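Local coordinates for protein polyporopepsin (Irpex lacteus, PDB 1WKR) that cleaves peptide bonds as a pepsin-like aspartic endopeptidase of broad specificity with milk-clotting activity, at residues T264-R276 / G328-N340. Residues are numbered along the deposited sequence; the frame is centred on the assembly and turned at random.
Sequences TFELTANAQIWPR and GLATTSFTTATSN. With SO4 (sulfate ion), chain I.
Arg276 meets the chain end at Asn340 side-on, giving one nitrogen to each carboxylate oxygen: NE makes a salt bridge to Asn340 OXT at 2.9 Å, and Arg276 NH2 a hydrogen bond to Asn340 O, both oxygens lying near the guanidinium plane. A bend in the arginine chain (chi3 -75°) brings the guanidinium round to the carboxylate, with one face against Ile273 CD1; Arg276 N also donates to Asn340 OXT. With an alanine at this position the carboxylate would probably keep the bonds from Arg276 N and Asn270 ND2 but lose both guanidinium bonds and the charge facing it, and be held less firmly.

Asn270 and Asn340 complete the tight part, each side-chain amide binding main-chain atoms of the other residue. Asn270 OD1 takes Asn340 N on a lone pair at 3.0 Å, while Asn270 ND2 donates to Asn340 O from above the carbonyl plane at 2.8 Å. In return, Asn340 ND2 gives an almost straight bond (176°) to Asn270 O, and Ile273 N reaches that oxygen from the opposite face. CG of Asn270 stands anti to the backbone N (chi1 -170°), which carries the amide across to the terminal residue; Arg315 and Tyr250 bind its two ends as well. Ile273 CG1 packs on Asn340 CB at 3.6 Å, and Pro275 CB lies against Asn340 OD1.

Around Thr268 and Thr335 the fit is looser, and water mediates: one molecule joins Glu266 O, Thr268 N and Thr335 O, another Thr268 OG1 and Ala337 O. Exposed Thr336 holds a sulfate, probably from crystallisation, through OG1. Farther along, the packing is buried again: Leu329 CD2 sits over the centre of the Phe265 ring in a CH-pi contact. A chain end docked by its carboxylate thus ties the segment following strand 326-331 to the C-terminal lobe of the bilobal pepsin fold.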
ATOM      1  N   THR A 264     -13.780  15.347   5.118  1.00  6.35           N
ATOM      2  CA  THR A 264     -12.683  15.908   4.288  1.00  7.21           C
ATOM      3  C   THR A 264     -11.343  15.531   4.847  1.00  5.54           C
ATOM      4  O   THR A 264     -11.066  15.730   6.053  1.00  6.74           O
ATOM      5  CB  THR A 264     -12.727  17.447   4.368  1.00  8.07           C
ATOM      6  OG1 THR A 264     -13.906  17.967   3.730  1.00 12.82           O
ATOM      7  CG2 THR A 264     -11.566  18.113   3.583  1.00 10.10           C
ATOM      8  N   PHE A 265     -10.468  14.991   4.003  1.00  4.94           N
ATOM      9  CA  PHE A 265      -9.046  14.716   4.308  1.00  4.79           C
ATOM     10  C   PHE A 265      -8.202  15.606   3.450  1.00  5.57           C
ATOM     11  O   PHE A 265      -8.348  15.585   2.182  1.00  6.45           O
ATOM     12  CB  PHE A 265      -8.758  13.246   4.083  1.00  5.08           C
ATOM     13  CG  PHE A 265      -9.506  12.353   5.072  1.00  5.46           C
ATOM     14  CD1 PHE A 265      -8.976  12.123   6.316  1.00  6.69           C
ATOM     15  CD2 PHE A 265     -10.790  11.900   4.756  1.00  5.56           C
ATOM     16  CE1 PHE A 265      -9.677  11.337   7.252  1.00  6.83           C
ATOM     17  CE2 PHE A 265     -11.473  11.154   5.704  1.00  7.40           C
ATOM     18  CZ  PHE A 265     -10.924  10.863   6.943  1.00  6.14           C
ATOM     19  N   GLU A 266      -7.309  16.384   4.025  1.00  4.05           N
ATOM     20  CA  GLU A 266      -6.554  17.403   3.313  1.00  4.31           C
ATOM     21  C   GLU A 266      -5.131  16.955   3.065  1.00  3.95           C
ATOM     22  O   GLU A 266      -4.322  16.821   4.028  1.00  4.77           O
ATOM     23  CB  GLU A 266      -6.590  18.672   4.125  1.00  5.46           C
ATOM     24  CG  GLU A 266      -5.846  19.826   3.401  1.00  5.73           C
ATOM     25  CD  GLU A 266      -5.892  21.131   4.079  1.00  7.15           C
ATOM     26  OE1 GLU A 266      -6.666  21.336   5.116  1.00  9.49           O
ATOM     27  OE2 GLU A 266      -5.236  22.088   3.624  1.00  6.74           O
ATOM     28  N   LEU A 267      -4.809  16.664   1.818  1.00  4.06           N
ATOM     29  CA  LEU A 267      -3.432  16.339   1.387  1.00  4.23           C
ATOM     30  C   LEU A 267      -2.764  17.673   0.995  1.00  3.48           C
ATOM     31  O   LEU A 267      -3.051  18.290  -0.055  1.00  4.13           O
ATOM     32  CB  LEU A 267      -3.480  15.356   0.220  1.00  4.35           C
ATOM     33  CG  LEU A 267      -2.136  14.730  -0.145  1.00  4.00           C
ATOM     34  CD1 LEU A 267      -1.691  13.688   0.894  1.00  5.16           C
ATOM     35  CD2 LEU A 267      -2.207  14.083  -1.527  1.00  5.02           C
ATOM     36  N   THR A 268      -1.899  18.146   1.883  1.00  4.12           N
ATOM     37  CA  THR A 268      -1.373  19.525   1.720  1.00  4.01           C
ATOM     38  C   THR A 268      -0.393  19.610   0.579  1.00  3.86           C
ATOM     39  O   THR A 268       0.046  18.601   0.007  1.00  4.06           O
ATOM     40  CB  THR A 268      -0.661  19.960   3.023  1.00  4.09           C
ATOM     41  OG1 THR A 268       0.455  19.046   3.220  1.00  4.97           O
ATOM     42  CG2 THR A 268      -1.575  19.926   4.250  1.00  5.67           C
ATOM     43  N   ALA A 269      -0.029  20.861   0.246  1.00  3.83           N
ATOM     44  CA  ALA A 269       0.995  21.083  -0.774  1.00  3.75           C
ATOM     45  C   ALA A 269       2.248  20.296  -0.478  1.00  4.07           C
ATOM     46  O   ALA A 269       2.779  19.588  -1.386  1.00  4.80           O
ATOM     47  CB  ALA A 269       1.323  22.577  -0.862  1.00  4.82           C
ATOM     48  N   ASN A 270       2.753  20.317   0.747  1.00  3.94           N
ATOM     49  CA  ASN A 270       3.992  19.618   1.013  1.00  4.01           C
ATOM     50  C   ASN A 270       3.816  18.081   0.851  1.00  4.23           C
ATOM     51  O   ASN A 270       4.740  17.368   0.422  1.00  4.18           O
ATOM     52  CB  ASN A 270       4.518  19.914   2.422  1.00  4.63           C
ATOM     53  CG  ASN A 270       5.917  19.380   2.619  1.00  3.54           C
ATOM     54  OD1 ASN A 270       6.142  18.377   3.283  1.00  4.66           O
ATOM     55  ND2 ASN A 270       6.904  20.131   2.078  1.00  4.96           N
ATOM     56  N   ALA A 271       2.624  17.593   1.234  1.00  3.37           N
ATOM     57  CA  ALA A 271       2.334  16.153   1.087  1.00  3.73           C
ATOM     58  C   ALA A 271       2.277  15.740  -0.365  1.00  3.36           C
ATOM     59  O   ALA A 271       2.362  14.525  -0.664  1.00  3.94           O
ATOM     60  CB  ALA A 271       0.986  15.846   1.733  1.00  3.42           C
ATOM     61  N   GLN A 272       2.086  16.672  -1.301  1.00  3.21           N
ATOM     62  CA  GLN A 272       1.993  16.358  -2.738  1.00  3.23           C
ATOM     63  C   GLN A 272       3.320  16.266  -3.418  1.00  3.45           C
ATOM     64  O   GLN A 272       3.353  15.973  -4.612  1.00  4.05           O
ATOM     65  CB  GLN A 272       1.133  17.418  -3.439  1.00  3.98           C
ATOM     66  CG  GLN A 272      -0.371  17.269  -3.124  1.00  3.57           C
ATOM     67  CD  GLN A 272      -1.148  18.455  -3.639  1.00  3.75           C
ATOM     68  OE1 GLN A 272      -1.209  18.704  -4.849  1.00  5.85           O
ATOM     69  NE2 GLN A 272      -1.702  19.228  -2.751  1.00  4.99           N
ATOM     70  N   ILE A 273       4.427  16.494  -2.696  1.00  3.84           N
ATOM     71  CA  ILE A 273       5.765  16.509  -3.333  1.00  3.98           C
ATOM     72  C   ILE A 273       6.624  15.396  -2.782  1.00  4.32           C
ATOM     73  O   ILE A 273       6.472  14.941  -1.642  1.00  4.60           O
ATOM     74  CB  ILE A 273       6.465  17.906  -3.245  1.00  4.10           C
ATOM     75  CG1 ILE A 273       7.140  18.127  -1.884  1.00  4.37           C
ATOM     76  CG2 ILE A 273       5.467  18.984  -3.635  1.00  4.75           C
ATOM     77  CD1 ILE A 273       7.912  19.431  -1.813  1.00  5.03           C
ATOM     78  N   TRP A 274       7.587  14.925  -3.626  1.00  4.06           N
ATOM     79  CA  TRP A 274       8.588  13.963  -3.220  1.00  4.19           C
ATOM     80  C   TRP A 274       9.548  14.613  -2.213  1.00  4.19           C
ATOM     81  O   TRP A 274       9.825  15.840  -2.384  1.00  4.78           O
ATOM     82  CB  TRP A 274       9.335  13.470  -4.467  1.00  4.83           C
ATOM     83  CG  TRP A 274      10.368  12.435  -4.231  1.00  6.13           C
ATOM     84  CD1 TRP A 274      11.662  12.606  -3.951  1.00  6.73           C
ATOM     85  CD2 TRP A 274      10.139  11.002  -4.195  1.00  8.02           C
ATOM     86  NE1 TRP A 274      12.305  11.390  -3.719  1.00  8.04           N
ATOM     87  CE2 TRP A 274      11.371  10.421  -3.860  1.00  8.30           C
ATOM     88  CE3 TRP A 274       9.026  10.184  -4.348  1.00 10.10           C
ATOM     89  CZ2 TRP A 274      11.548   8.983  -3.690  1.00 10.48           C
ATOM     90  CZ3 TRP A 274       9.169   8.796  -4.274  1.00 11.85           C
ATOM     91  CH2 TRP A 274      10.391   8.218  -3.883  1.00 11.07           C
ATOM     92  N   PRO A 275      10.037  13.928  -1.217  1.00  4.38           N
ATOM     93  CA  PRO A 275      10.993  14.554  -0.266  1.00  4.74           C
ATOM     94  C   PRO A 275      12.217  15.087  -0.992  1.00  5.23           C
ATOM     95  O   PRO A 275      13.009  14.329  -1.575  1.00  5.86           O
ATOM     96  CB  PRO A 275      11.336  13.396   0.686  1.00  5.90           C
ATOM     97  CG  PRO A 275      10.944  12.121  -0.002  1.00  6.74           C
ATOM     98  CD  PRO A 275       9.739  12.535  -0.832  1.00  6.03           C
ATOM     99  N   ARG A 276      12.373  16.425  -0.968  1.00  5.48           N
ATOM    100  CA  ARG A 276      13.363  17.048  -1.834  1.00  5.76           C
ATOM    101  C   ARG A 276      14.813  16.709  -1.473  1.00  6.91           C
ATOM    102  O   ARG A 276      15.651  16.628  -2.408  1.00  8.04           O
ATOM    103  CB  ARG A 276      13.181  18.550  -1.833  1.00  6.01           C
ATOM    104  CG  ARG A 276      11.937  18.957  -2.615  1.00  5.73           C
ATOM    105  CD  ARG A 276      11.600  20.426  -2.509  1.00  5.68           C
ATOM    106  NE  ARG A 276      11.014  20.727  -1.183  1.00  5.27           N
ATOM    107  CZ  ARG A 276      10.436  21.904  -0.891  1.00  5.24           C
ATOM    108  NH1 ARG A 276      10.486  22.925  -1.746  1.00  6.29           N
ATOM    109  NH2 ARG A 276       9.783  22.044   0.252  1.00  5.64           N
ATOM    110  N   GLY A 328     -11.029   2.466   7.379  1.00  4.14           N
ATOM    111  CA  GLY A 328     -10.971   3.676   8.191  1.00  4.31           C
ATOM    112  C   GLY A 328      -9.763   4.533   7.891  1.00  3.17           C
ATOM    113  O   GLY A 328      -8.687   4.040   7.496  1.00  3.55           O
ATOM    114  N   LEU A 329      -9.931   5.844   8.039  1.00  3.95           N
ATOM    115  CA  LEU A 329      -8.848   6.815   7.862  1.00  4.44           C
ATOM    116  C   LEU A 329      -8.902   7.840   8.959  1.00  3.48           C
ATOM    117  O   LEU A 329     -10.000   8.226   9.440  1.00  4.03           O
ATOM    118  CB  LEU A 329      -8.958   7.514   6.496  1.00  5.46           C
ATOM    119  CG  LEU A 329      -7.817   7.993   5.843  0.30  2.81           C
ATOM    120  CD1 LEU A 329      -6.894   6.848   5.274  0.30  5.49           C
ATOM    121  CD2 LEU A 329      -8.070   8.957   4.681  0.30  3.90           C
ATOM    122  N   ALA A 330      -7.721   8.325   9.344  1.00  3.12           N
ATOM    123  CA  ALA A 330      -7.587   9.404  10.352  1.00  3.74           C
ATOM    124  C   ALA A 330      -6.388  10.227  10.003  1.00  3.80           C
ATOM    125  O   ALA A 330      -5.396   9.768   9.361  1.00  3.89           O
ATOM    126  CB  ALA A 330      -7.439   8.844  11.766  1.00  4.87           C
ATOM    127  N   THR A 331      -6.407  11.513  10.393  1.00  3.67           N
ATOM    128  CA  THR A 331      -5.229  12.353  10.424  1.00  3.49           C
ATOM    129  C   THR A 331      -4.198  11.804  11.393  1.00  4.27           C
ATOM    130  O   THR A 331      -4.486  10.943  12.211  1.00  3.86           O
ATOM    131  CB  THR A 331      -5.592  13.800  10.785  1.00  3.26           C
ATOM    132  OG1 THR A 331      -6.317  13.801  12.049  1.00  4.32           O
ATOM    133  CG2 THR A 331      -6.519  14.483   9.739  1.00  4.65           C
ATOM    134  N   THR A 332      -2.995  12.347  11.288  1.00  3.98           N
ATOM    135  CA  THR A 332      -1.886  12.010  12.206  1.00  4.31           C
ATOM    136  C   THR A 332      -1.166  13.315  12.559  1.00  3.82           C
ATOM    137  O   THR A 332      -1.393  14.378  11.952  1.00  4.39           O
ATOM    138  CB  THR A 332      -0.910  11.012  11.576  1.00  4.08           C
ATOM    139  OG1 THR A 332      -0.033  11.758  10.693  1.00  4.98           O
ATOM    140  CG2 THR A 332      -1.610   9.942  10.746  1.00  4.95           C
ATOM    141  N   SER A 333      -0.230  13.181  13.476  1.00  4.60           N
ATOM    142  CA  SER A 333       0.615  14.340  13.813  1.00  5.02           C
ATOM    143  C   SER A 333       1.470  14.755  12.636  1.00  5.15           C
ATOM    144  O   SER A 333       2.040  15.875  12.707  1.00  7.19           O
ATOM    145  CB  SER A 333       1.489  13.996  14.993  1.00  6.54           C
ATOM    146  OG  SER A 333       2.484  13.008  14.627  1.00  7.39           O
ATOM    147  N   PHE A 334       1.605  13.983  11.580  1.00  4.42           N
ATOM    148  CA  PHE A 334       2.420  14.339  10.399  1.00  4.31           C
ATOM    149  C   PHE A 334       1.533  14.779   9.236  1.00  4.78           C
ATOM    150  O   PHE A 334       2.122  15.131   8.192  1.00  4.82           O
ATOM    151  CB  PHE A 334       3.286  13.128   9.988  1.00  5.35           C
ATOM    152  CG  PHE A 334       4.272  12.755  11.025  1.00  5.74           C
ATOM    153  CD1 PHE A 334       5.482  13.417  11.068  1.00  9.87           C
ATOM    154  CD2 PHE A 334       4.052  11.728  11.936  1.00  6.83           C
ATOM    155  CE1 PHE A 334       6.473  13.066  12.103  1.00 10.87           C
ATOM    156  CE2 PHE A 334       4.990  11.395  12.910  1.00  7.91           C
ATOM    157  CZ  PHE A 334       6.137  12.078  13.006  1.00 10.46           C
ATOM    158  N   THR A 335       0.208  14.804   9.325  1.00  4.24           N
ATOM    159  CA  THR A 335      -0.565  15.212   8.174  1.00  4.69           C
ATOM    160  C   THR A 335      -0.112  16.576   7.666  1.00  4.54           C
ATOM    161  O   THR A 335       0.012  16.793   6.450  1.00  4.57           O
ATOM    162  CB  THR A 335      -2.046  15.260   8.545  1.00  4.00           C
ATOM    163  OG1 THR A 335      -2.453  13.940   8.978  1.00  4.66           O
ATOM    164  CG2 THR A 335      -2.926  15.667   7.357  1.00  4.12           C
ATOM    165  N   THR A 336       0.154  17.498   8.557  1.00  4.60           N
ATOM    166  CA  THR A 336       0.565  18.861   8.184  1.00  5.56           C
ATOM    167  C   THR A 336       2.094  19.035   8.214  1.00  5.09           C
ATOM    168  O   THR A 336       2.531  20.225   8.188  1.00  6.64           O
ATOM    169  CB  THR A 336      -0.129  19.925   9.090  1.00  6.16           C
ATOM    170  OG1 THR A 336       0.275  19.680  10.395  1.00  9.15           O
ATOM    171  CG2 THR A 336      -1.654  19.831   8.985  1.00  8.76           C
ATOM    172  N   ALA A 337       2.884  18.006   8.160  1.00  5.05           N
ATOM    173  CA  ALA A 337       4.324  18.169   8.116  1.00  4.80           C
ATOM    174  C   ALA A 337       4.764  18.928   6.896  1.00  5.00           C
ATOM    175  O   ALA A 337       4.119  18.974   5.842  1.00  4.89           O
ATOM    176  CB  ALA A 337       5.006  16.809   8.131  1.00  5.39           C
ATOM    177  N   THR A 338       5.928  19.592   7.010  1.00  4.74           N
ATOM    178  CA  THR A 338       6.530  20.341   5.881  1.00  5.34           C
ATOM    179  C   THR A 338       7.894  19.803   5.619  1.00  5.01           C
ATOM    180  O   THR A 338       8.762  20.546   5.080  1.00  5.47           O
ATOM    181  CB  THR A 338       6.531  21.863   6.173  1.00  5.44           C
ATOM    182  OG1 THR A 338       7.418  22.127   7.279  1.00  6.42           O
ATOM    183  CG2 THR A 338       5.168  22.380   6.457  1.00  7.43           C
ATOM    184  N   SER A 339       8.183  18.530   5.933  1.00  4.38           N
ATOM    185  CA  SER A 339       9.552  18.001   5.824  1.00  4.43           C
ATOM    186  C   SER A 339       9.976  17.655   4.404  1.00  4.65           C
ATOM    187  O   SER A 339      11.160  17.483   4.138  1.00  4.40           O
ATOM    188  CB  SER A 339       9.721  16.813   6.732  1.00  5.27           C
ATOM    189  OG  SER A 339       8.711  15.829   6.480  1.00  6.01           O
ATOM    190  N   ASN A 340       9.024  17.450   3.451  1.00  4.17           N
ATOM    191  CA  ASN A 340       9.399  17.232   2.062  1.00  4.37           C
ATOM    192  C   ASN A 340      10.008  18.482   1.426  1.00  5.03           C
ATOM    193  O   ASN A 340       9.652  19.601   1.886  1.00  5.51           O
ATOM    194  CB  ASN A 340       8.206  16.724   1.220  1.00  3.77           C
ATOM    195  CG  ASN A 340       7.674  15.378   1.625  1.00  3.26           C
ATOM    196  OD1 ASN A 340       8.399  14.519   2.094  1.00  5.41           O
ATOM    197  ND2 ASN A 340       6.375  15.195   1.437  1.00  5.34           N
ATOM    198  OXT ASN A 340      10.744  18.328   0.457  1.00  5.85           O
TER
HETATM  199  S   SO4 I 907      -1.219  20.505  13.522  1.00 29.69           S
HETATM  200  O1  SO4 I 907      -2.607  20.329  14.401  1.00 28.33           O
HETATM  201  O2  SO4 I 907      -0.616  18.969  13.252  1.00 27.76           O
HETATM  202  O3  SO4 I 907      -1.555  21.244  12.144  1.00 31.08           O
HETATM  203  O4  SO4 I 907      -0.056  21.137  14.256  1.00 35.36           O
HETATM  204  O   HOH W   1      -1.547  16.224   4.114  1.00  4.84           O
HETATM  205  O   HOH W   2       1.851  20.494   5.171  1.00  7.34           O